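Local coordinates for methyltransferase domain-containing protein (PDB 7CLU) that is an S-adenosylmethionine-dependent O-methyltransferase of the prodigiosin synthetic pathway and recognises its substrate by induced fit, at residues L173-P183 and I193-P201. Numbering follows the deposited sequence.
Sequences LDIGSGIGSLP and IALAICELP
Ile-197 reaches from strand 194-199 toward the turn after strand 171-175 and the start of helix 181-189. With CG1 anti to its own carbonyl carbon (chi1 -62°), the longer branch carries CD1 to 3.6 Å from Pro-183 CG, where the two side chains cross at about a right angle; CD1 also lies 3.6 Å from CA of Gly-180, the N-cap of helix 181-189. The other branch, CG2, presses on Ser-177 CB in the turn at 3.4 Å, tighter than usual for two carbons. Leu-195 CD1 lies 3.4 Å from Pro-183 O. On the other face of the sheet Leu-173 spreads its methyls, CD1 against Ala-196 CB and CD2 3.8 Å from Cys-198 CB. Three backbone hydrogen bonds join the parallel strands: Asp-174 N to Ala-196 O, Cys-198 N to Asp-174 O and Gly-176 N to Cys-198 O (2.8 Å). The side chain of Asp-174 instead turns to strand 239-243, its OD1 hydrogen-bonded to His-241 ND1. Glu-199, bent at chi2 (-56°), folds its carboxylate back over the turn, with OE2 3.1 Å from Gly-176 C. This parallel beta-alpha-beta unit, with a glycine-rich turn after its first strand and the S-adenosyl-L-homocysteine-binding Glu-199 ending its second, is characteristic of the Rossmann-like methyltransferase fold.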
loop_
_atom_site.group_PDB
_atom_site.type_symbol
_atom_site.label_atom_id
_atom_site.label_comp_id
_atom_site.label_asym_id
_atom_site.label_seq_id
_atom_site.Cartn_x
_atom_site.Cartn_y
_atom_site.Cartn_z
ATOM N N LEU A 173 -36.042 -13.022 -0.297
ATOM C CA LEU A 173 -35.529 -12.495 -1.551
ATOM C C LEU A 173 -34.269 -11.686 -1.290
ATOM O O LEU A 173 -34.234 -10.847 -0.386
ATOM C CB LEU A 173 -36.579 -11.636 -2.260
ATOM C CG LEU A 173 -36.134 -11.124 -3.638
ATOM C CD1 LEU A 173 -37.276 -11.188 -4.641
ATOM C CD2 LEU A 173 -35.657 -9.704 -3.502
ATOM N N ASP A 174 -33.242 -11.935 -2.092
ATOM C CA ASP A 174 -31.943 -11.287 -1.967
ATOM C C ASP A 174 -31.793 -10.297 -3.116
ATOM O O ASP A 174 -31.826 -10.688 -4.293
ATOM C CB ASP A 174 -30.820 -12.326 -2.002
ATOM C CG ASP A 174 -29.490 -11.800 -1.465
ATOM O OD1 ASP A 174 -29.469 -10.824 -0.683
ATOM O OD2 ASP A 174 -28.446 -12.387 -1.829
ATOM N N ILE A 175 -31.604 -9.029 -2.789
ATOM C CA ILE A 175 -31.537 -8.000 -3.816
ATOM C C ILE A 175 -30.099 -7.845 -4.286
ATOM O O ILE A 175 -29.212 -7.475 -3.505
ATOM C CB ILE A 175 -32.092 -6.661 -3.320
ATOM C CG1 ILE A 175 -33.584 -6.794 -2.998
ATOM C CG2 ILE A 175 -31.847 -5.623 -4.385
ATOM C CD1 ILE A 175 -34.307 -5.477 -2.799
ATOM N N GLY A 176 -29.875 -8.114 -5.569
ATOM C CA GLY A 176 -28.594 -7.806 -6.171
ATOM C C GLY A 176 -27.493 -8.755 -5.768
ATOM O O GLY A 176 -26.323 -8.355 -5.738
ATOM N N SER A 177 -27.852 -9.994 -5.408
ATOM C CA SER A 177 -26.907 -11.095 -5.239
ATOM C C SER A 177 -25.904 -11.111 -6.383
ATOM O O SER A 177 -26.274 -11.009 -7.556
ATOM C CB SER A 177 -27.657 -12.438 -5.218
ATOM O OG SER A 177 -28.015 -12.894 -3.922
ATOM N N GLY A 178 -24.634 -11.253 -6.047
ATOM C CA GLY A 178 -23.699 -11.528 -7.111
ATOM C C GLY A 178 -24.021 -12.861 -7.756
ATOM O O GLY A 178 -24.424 -12.933 -8.924
ATOM N N ILE A 179 -23.862 -13.933 -6.987
ATOM C CA ILE A 179 -23.773 -15.256 -7.581
ATOM C C ILE A 179 -24.702 -16.247 -6.887
ATOM O O ILE A 179 -24.646 -17.449 -7.165
ATOM C CB ILE A 179 -22.318 -15.757 -7.550
ATOM C CG1 ILE A 179 -21.854 -15.938 -6.106
ATOM C CG2 ILE A 179 -21.392 -14.785 -8.287
ATOM C CD1 ILE A 179 -20.601 -16.785 -5.971
ATOM N N GLY A 180 -25.557 -15.765 -5.987
ATOM C CA GLY A 180 -26.543 -16.646 -5.378
ATOM C C GLY A 180 -26.074 -17.443 -4.179
ATOM O O GLY A 180 -26.828 -18.298 -3.698
ATOM N N SER A 181 -24.887 -17.128 -3.644
ATOM C CA SER A 181 -24.269 -17.911 -2.581
ATOM C C SER A 181 -25.102 -17.922 -1.310
ATOM O O SER A 181 -25.182 -18.949 -0.618
ATOM C CB SER A 181 -22.883 -17.351 -2.296
ATOM O OG SER A 181 -22.037 -17.775 -3.326
ATOM N N LEU A 182 -25.704 -16.784 -0.961
ATOM C CA LEU A 182 -26.457 -16.732 0.285
ATOM C C LEU A 182 -27.758 -17.514 0.180
ATOM O O LEU A 182 -28.001 -18.377 1.040
ATOM C CB LEU A 182 -26.677 -15.280 0.707
ATOM C CG LEU A 182 -27.697 -14.997 1.811
ATOM C CD1 LEU A 182 -27.335 -15.729 3.071
ATOM C CD2 LEU A 182 -27.765 -13.461 2.052
ATOM N N PRO A 183 -28.622 -17.302 -0.824
ATOM C CA PRO A 183 -29.841 -18.127 -0.876
ATOM C C PRO A 183 -29.557 -19.602 -1.115
ATOM O O PRO A 183 -30.362 -20.442 -0.701
ATOM C CB PRO A 183 -30.660 -17.498 -2.016
ATOM C CG PRO A 183 -29.703 -16.665 -2.778
ATOM C CD PRO A 183 -28.666 -16.209 -1.815
ATOM N N ILE A 193 -38.462 -22.838 2.899
ATOM C CA ILE A 193 -38.629 -21.408 2.668
ATOM C C ILE A 193 -38.494 -21.115 1.177
ATOM O O ILE A 193 -37.623 -21.671 0.498
ATOM C CB ILE A 193 -37.624 -20.590 3.506
ATOM C CG1 ILE A 193 -37.875 -19.089 3.313
ATOM C CG2 ILE A 193 -36.175 -20.967 3.158
ATOM C CD1 ILE A 193 -36.871 -18.192 4.002
ATOM N N ALA A 194 -39.385 -20.266 0.656
ATOM C CA ALA A 194 -39.298 -19.860 -0.738
ATOM C C ALA A 194 -38.152 -18.864 -0.924
ATOM O O ALA A 194 -37.820 -18.084 -0.026
ATOM C CB ALA A 194 -40.621 -19.246 -1.199
ATOM N N LEU A 195 -37.535 -18.901 -2.097
ATOM C CA LEU A 195 -36.270 -18.205 -2.288
ATOM C C LEU A 195 -36.208 -17.554 -3.660
ATOM O O LEU A 195 -36.614 -18.145 -4.665
ATOM C CB LEU A 195 -35.078 -19.160 -2.128
ATOM C CG LEU A 195 -34.826 -19.755 -0.742
ATOM C CD1 LEU A 195 -33.716 -20.801 -0.831
ATOM C CD2 LEU A 195 -34.443 -18.657 0.240
ATOM N N ALA A 196 -35.629 -16.359 -3.696
ATOM C CA ALA A 196 -35.568 -15.590 -4.928
ATOM C C ALA A 196 -34.391 -14.629 -4.867
ATOM O O ALA A 196 -33.946 -14.225 -3.792
ATOM C CB ALA A 196 -36.866 -14.812 -5.178
ATOM N N ILE A 197 -33.901 -14.258 -6.039
ATOM C CA ILE A 197 -32.942 -13.177 -6.163
ATOM C C ILE A 197 -33.506 -12.164 -7.149
ATOM O O ILE A 197 -34.028 -12.548 -8.199
ATOM C CB ILE A 197 -31.574 -13.693 -6.633
ATOM C CG1 ILE A 197 -31.000 -14.681 -5.604
ATOM C CG2 ILE A 197 -30.639 -12.520 -6.885
ATOM C CD1 ILE A 197 -29.929 -15.560 -6.163
ATOM N N CYS A 198 -33.394 -10.884 -6.818
ATOM C CA CYS A 198 -33.768 -9.798 -7.726
ATOM C C CYS A 198 -32.515 -9.229 -8.390
ATOM O O CYS A 198 -31.614 -8.754 -7.695
ATOM C CB CYS A 198 -34.512 -8.697 -6.980
ATOM S SG CYS A 198 -35.103 -7.398 -8.095
ATOM N N GLU A 199 -32.454 -9.297 -9.728
ATOM C CA GLU A 199 -31.303 -8.811 -10.485
ATOM C C GLU A 199 -31.758 -7.801 -11.526
ATOM O O GLU A 199 -32.896 -7.853 -11.996
ATOM C CB GLU A 199 -30.556 -9.938 -11.213
ATOM C CG GLU A 199 -29.719 -10.831 -10.314
ATOM C CD GLU A 199 -28.703 -10.053 -9.507
ATOM O OE1 GLU A 199 -27.911 -9.303 -10.117
ATOM O OE2 GLU A 199 -28.704 -10.191 -8.266
ATOM N N LEU A 200 -30.849 -6.899 -11.892
ATOM C CA LEU A 200 -31.071 -6.036 -13.041
ATOM C C LEU A 200 -31.381 -6.891 -14.266
ATOM O O LEU A 200 -30.796 -7.968 -14.427
ATOM C CB LEU A 200 -29.836 -5.171 -13.320
ATOM C CG LEU A 200 -29.514 -4.001 -12.394
ATOM C CD1 LEU A 200 -28.233 -3.319 -12.865
ATOM C CD2 LEU A 200 -30.666 -3.012 -12.339
ATOM N N PRO A 201 -32.286 -6.453 -15.140
ATOM C CA PRO A 201 -32.607 -7.250 -16.338
ATOM C C PRO A 201 -31.394 -7.683 -17.153
ATOM O O PRO A 201 -31.453 -8.724 -17.817
ATOM C CB PRO A 201 -33.525 -6.318 -17.145
ATOM C CG PRO A 201 -33.730 -5.083 -16.290
ATOM C CD PRO A 201 -33.260 -5.374 -14.918
#